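Local coordinates for protein haloacid delahogenase-like family hydrolase (Xanthomonas campestris pv. campestris, PDB 2PKE) that binds magnesium and probably acts as a phosphatase of the haloacid dehalogenase (HAD) superfamily, at residues Y168-V171 and L172-D176; V100-G103 and R104-Q108. All coordinates share one frame; numbering follows the deposited sequence.

Contact 1: residues Y168-V171 and L172-D176; sequences YARV and LSEFD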
loop_
_atom_site.group_PDB
_atom_site.type_symbol
_atom_site.label_atom_id
_atom_site.label_comp_id
_atom_site.label_asym_id
_atom_site.label_seq_id
_atom_site.Cartn_x
_atom_site.Cartn_y
_atom_site.Cartn_z
ATOM N N TYR A 168 3.383 -8.519 12.922
ATOM C CA TYR A 168 2.258 -9.054 13.635
ATOM C C TYR A 168 2.146 -8.433 15.017
ATOM O O TYR A 168 1.053 -8.027 15.414
ATOM C CB TYR A 168 2.294 -10.556 13.683
ATOM C CG TYR A 168 1.847 -11.273 12.431
ATOM C CD1 TYR A 168 0.501 -11.319 12.059
ATOM C CD2 TYR A 168 2.769 -11.957 11.636
ATOM C CE1 TYR A 168 0.105 -12.043 10.859
ATOM C CE2 TYR A 168 2.374 -12.676 10.502
ATOM C CZ TYR A 168 1.042 -12.694 10.128
ATOM O OH TYR A 168 0.632 -13.393 9.011
ATOM N N ALA A 169 3.267 -8.292 15.742
ATOM C CA ALA A 169 3.232 -7.673 17.089
ATOM C C ALA A 169 2.728 -6.215 17.040
ATOM O O ALA A 169 1.958 -5.777 17.897
ATOM C CB ALA A 169 4.621 -7.737 17.722
ATOM N N ARG A 170 3.151 -5.497 16.007
ATOM C CA ARG A 170 2.739 -4.131 15.815
ATOM C C ARG A 170 1.219 -4.066 15.596
ATOM O O ARG A 170 0.517 -3.259 16.238
ATOM C CB ARG A 170 3.504 -3.533 14.652
ATOM C CG ARG A 170 2.940 -2.190 14.243
ATOM C CD ARG A 170 3.581 -1.610 13.009
ATOM N NE ARG A 170 3.282 -2.230 11.708
ATOM C CZ ARG A 170 2.080 -2.400 11.130
ATOM N NH1 ARG A 170 0.940 -2.083 11.744
ATOM N NH2 ARG A 170 2.030 -2.927 9.901
ATOM N N VAL A 171 0.703 -4.966 14.755
ATOM C CA VAL A 171 -0.733 -4.999 14.459
ATOM C C VAL A 171 -1.480 -5.243 15.761
ATOM O O VAL A 171 -2.408 -4.485 16.114
ATOM C CB VAL A 171 -1.089 -6.064 13.409
ATOM C CG1 VAL A 171 -2.598 -6.216 13.256
ATOM C CG2 VAL A 171 -0.451 -5.724 12.073
ATOM N N LEU A 172 -1.059 -6.255 16.516
ATOM C CA LEU A 172 -1.702 -6.527 17.797
ATOM C C LEU A 172 -1.596 -5.421 18.811
ATOM O O LEU A 172 -2.505 -5.245 19.633
ATOM C CB LEU A 172 -1.179 -7.835 18.409
ATOM C CG LEU A 172 -1.530 -9.120 17.656
ATOM C CD1 LEU A 172 -1.093 -10.365 18.456
ATOM C CD2 LEU A 172 -3.010 -9.208 17.277
ATOM N N SER A 173 -0.494 -4.691 18.803
ATOM C CA SER A 173 -0.336 -3.596 19.764
ATOM C C SER A 173 -1.396 -2.518 19.525
ATOM O O SER A 173 -1.907 -1.893 20.462
ATOM C CB SER A 173 1.065 -2.969 19.686
ATOM O OG SER A 173 1.150 -2.104 18.567
ATOM N N GLU A 174 -1.748 -2.326 18.265
ATOM C CA GLU A 174 -2.794 -1.374 17.921
ATOM C C GLU A 174 -4.183 -1.815 18.321
ATOM O O GLU A 174 -5.003 -0.982 18.628
ATOM C CB GLU A 174 -2.776 -1.135 16.446
ATOM C CG GLU A 174 -1.532 -0.405 16.036
ATOM C CD GLU A 174 -1.441 -0.238 14.558
ATOM O OE1 GLU A 174 -2.462 -0.460 13.862
ATOM O OE2 GLU A 174 -0.333 0.101 14.103
ATOM N N PHE A 175 -4.449 -3.115 18.290
ATOM C CA PHE A 175 -5.680 -3.674 18.825
ATOM C C PHE A 175 -5.627 -3.775 20.332
ATOM O O PHE A 175 -6.645 -4.097 20.954
ATOM C CB PHE A 175 -5.915 -5.090 18.316
ATOM C CG PHE A 175 -6.354 -5.167 16.887
ATOM C CD1 PHE A 175 -7.584 -4.640 16.503
ATOM C CD2 PHE A 175 -5.574 -5.821 15.946
ATOM C CE1 PHE A 175 -8.005 -4.724 15.190
ATOM C CE2 PHE A 175 -5.985 -5.910 14.630
ATOM C CZ PHE A 175 -7.206 -5.349 14.256
ATOM N N ASP A 176 -4.447 -3.552 20.911
ATOM C CA ASP A 176 -4.246 -3.550 22.356
ATOM C C ASP A 176 -4.535 -4.945 22.878
ATOM O O ASP A 176 -5.155 -5.126 23.902
ATOM C CB ASP A 176 -5.145 -2.507 23.020
ATOM C CG ASP A 176 -4.528 -1.877 24.257
ATOM O OD1 ASP A 176 -4.227 -2.579 25.244
ATOM O OD2 ASP A 176 -4.371 -0.648 24.258
#
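Leu172 donates its backbone N to Tyr168 O at 3.0 Å, one helical turn back, and its CG comes within 3.6 Å of that oxygen. Its apolar side chain suits a face turned to the central sheet, where it meets Leu15 and Phe182. Ser173, on the exposed face, bonds back twice: its N goes to Ala169 O, and its OG reaches Arg170 O at 2.7 Å because chi1 of 78° tucks the hydroxyl between backbone N and carbonyl carbon. Arg170 O also takes the N-H of Glu174, so two donors grip it. Both segments belong to helix 165-175, one of the helices flanking the parallel sheet of this Rossmann-like HAD fold. The Glu174 side chain runs alongside that of Arg170, and OE2 meets NH1 at 3.5 Å at the guanidinium edge, near its plane. This salt bridge is weak; the stronger partner of Arg170 is Glu158, while Glu174 OE1 takes Met2 N. Phe175 N bonds to Val171 O at 3.3 Å, and Phe175 CE2 lies 3.7 Å from Val171 CG1, the apolar ring suiting a buried face that meets Leu15, Ile5 and Met2. Asp176, at positive phi (64°), is the C-prime residue of the Schellman motif ending the helix, its N bonding weakly to Ser173 O while Leu172 O accepts the next residue's N.

Contact 2: residues V100-G103 and R104-Q108; sequences VEIG and RATLQ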
loop_
_atom_site.group_PDB
_atom_site.type_symbol
_atom_site.label_atom_id
_atom_site.label_comp_id
_atom_site.label_asym_id
_atom_site.label_seq_id
_atom_site.Cartn_x
_atom_site.Cartn_y
_atom_site.Cartn_z
ATOM N N VAL A 100 3.462 -6.742 -20.350
ATOM C CA VAL A 100 2.727 -5.723 -19.587
ATOM C C VAL A 100 1.246 -6.121 -19.471
ATOM O O VAL A 100 0.651 -5.935 -18.419
ATOM C CB VAL A 100 2.846 -4.306 -20.192
ATOM C CG1 VAL A 100 1.860 -3.309 -19.475
ATOM C CG2 VAL A 100 4.321 -3.831 -20.169
ATOM N N GLU A 101 0.652 -6.654 -20.534
ATOM C CA GLU A 101 -0.761 -7.089 -20.502
ATOM C C GLU A 101 -1.004 -8.224 -19.544
ATOM O O GLU A 101 -2.019 -8.233 -18.867
ATOM C CB GLU A 101 -1.282 -7.499 -21.867
ATOM C CG GLU A 101 -1.260 -6.379 -22.891
ATOM C CD GLU A 101 -2.295 -5.288 -22.638
ATOM O OE1 GLU A 101 -3.119 -5.421 -21.698
ATOM O OE2 GLU A 101 -2.278 -4.297 -23.409
ATOM N N ILE A 102 -0.086 -9.177 -19.466
ATOM C CA ILE A 102 -0.167 -10.203 -18.437
ATOM C C ILE A 102 -0.327 -9.548 -17.075
ATOM O O ILE A 102 -1.138 -9.940 -16.247
ATOM C CB ILE A 102 1.095 -11.096 -18.378
ATOM C CG1 ILE A 102 1.288 -11.861 -19.680
ATOM C CG2 ILE A 102 0.952 -12.117 -17.229
ATOM C CD1 ILE A 102 2.544 -12.703 -19.680
ATOM N N GLY A 103 0.496 -8.551 -16.834
ATOM C CA GLY A 103 0.468 -7.879 -15.562
ATOM C C GLY A 103 -0.817 -7.124 -15.354
ATOM O O GLY A 103 -1.358 -7.143 -14.256
ATOM N N ARG A 104 -1.281 -6.433 -16.395
ATOM C CA ARG A 104 -2.568 -5.767 -16.348
ATOM C C ARG A 104 -3.691 -6.731 -16.025
ATOM O O ARG A 104 -4.594 -6.390 -15.241
ATOM C CB ARG A 104 -2.876 -5.022 -17.634
ATOM C CG ARG A 104 -4.013 -3.996 -17.472
ATOM C CD ARG A 104 -4.651 -3.591 -18.771
ATOM N NE ARG A 104 -3.640 -3.425 -19.816
ATOM C CZ ARG A 104 -2.792 -2.395 -19.913
ATOM N NH1 ARG A 104 -2.833 -1.382 -19.047
ATOM N NH2 ARG A 104 -1.907 -2.370 -20.906
ATOM N N ALA A 105 -3.648 -7.915 -16.634
ATOM C CA ALA A 105 -4.694 -8.896 -16.434
ATOM C C ALA A 105 -4.681 -9.384 -14.999
ATOM O O ALA A 105 -5.743 -9.641 -14.430
ATOM C CB ALA A 105 -4.565 -10.075 -17.401
ATOM N N THR A 106 -3.486 -9.541 -14.429
ATOM C CA THR A 106 -3.319 -10.109 -13.065
ATOM C C THR A 106 -3.781 -9.082 -12.039
ATOM O O THR A 106 -4.438 -9.404 -11.032
ATOM C CB THR A 106 -1.878 -10.557 -12.804
ATOM O OG1 THR A 106 -1.473 -11.498 -13.818
ATOM C CG2 THR A 106 -1.775 -11.208 -11.448
ATOM N N LEU A 107 -3.507 -7.826 -12.343
ATOM C CA LEU A 107 -3.946 -6.734 -11.490
ATOM C C LEU A 107 -5.447 -6.542 -11.420
ATOM O O LEU A 107 -5.921 -5.865 -10.538
ATOM C CB LEU A 107 -3.273 -5.426 -11.905
ATOM C CG LEU A 107 -1.830 -5.257 -11.437
ATOM C CD1 LEU A 107 -1.186 -4.088 -12.195
ATOM C CD2 LEU A 107 -1.707 -5.026 -9.918
ATOM N N GLN A 108 -6.190 -7.097 -12.359
ATOM C CA GLN A 108 -7.647 -7.088 -12.318
ATOM C C GLN A 108 -8.153 -8.518 -12.360
ATOM O O GLN A 108 -9.192 -8.779 -12.948
ATOM C CB GLN A 108 -8.228 -6.376 -13.515
ATOM C CG GLN A 108 -7.492 -5.202 -14.021
ATOM C CD GLN A 108 -7.984 -4.850 -15.406
ATOM O OE1 GLN A 108 -7.212 -4.755 -16.371
ATOM N NE2 GLN A 108 -9.300 -4.699 -15.528
#
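Glu101 and Arg104 meet in a side-on, two-pronged salt bridge, a charged pair suited to the exposed surface of helix 93-107. Arg104 NE gives a nearly straight bond to Glu101 OE1 at 2.8 Å (N-H...O 169°), and NH2 reaches OE2 at 3.2 Å. The carboxylate lies at the guanidinium edge, yet the two planes stand 56° apart, so both oxygens are met from above the carboxylate plane. Bends in both chains bring the charges together: Glu101 folds at chi2 (-71°) and Arg104 at chi3. The helical spacing of three residues puts the two side chains side by side, and the bonds of Arg104 N to Val100 O and Ala105 N to Glu101 O hold that turn. Further along, Ile102 O is gripped twice by Thr106, whose N and OG1 (2.9 Å) arrive from opposite faces of the carbonyl plane. Threonine suits this buried place because its hydroxyl is satisfied within the helix while the side chain packs on Ala34 and Met75. Apolar Ile102 packs on Ala34, Asp37 and Ile41 of helix 28-42, and Phe68 of the second subunit packs on Val100 and Arg104. With two bonds to Glu101, the guanidinium is restrained in its rotation, and the paired acid probably offsets its positive charge beside the subunit interface.

Contact 2 comes first along the chain, near the end of helix 93-107, and contact 1 follows at the end of helix 165-175. Their centres are 34 Å apart, on opposite sides of the chain's centre, and their nearest atoms stay about 20 Å apart. Contact 1 lies against the parallel sheet, at the ends of whose strands 15-18 and 182-186 the magnesium site of Asp19, Asp21 and Asn187 lies, with the Tyr168 side chain about 9 Å from the metal. In contact 2, helix 93-107 packs on helices 28-42 and 72-86 and also meets the second subunit. Contact 1 thus belongs to the core that holds the metal and is probably catalytic, contact 2 to the helical region, probably the cap, inserted after the first strand.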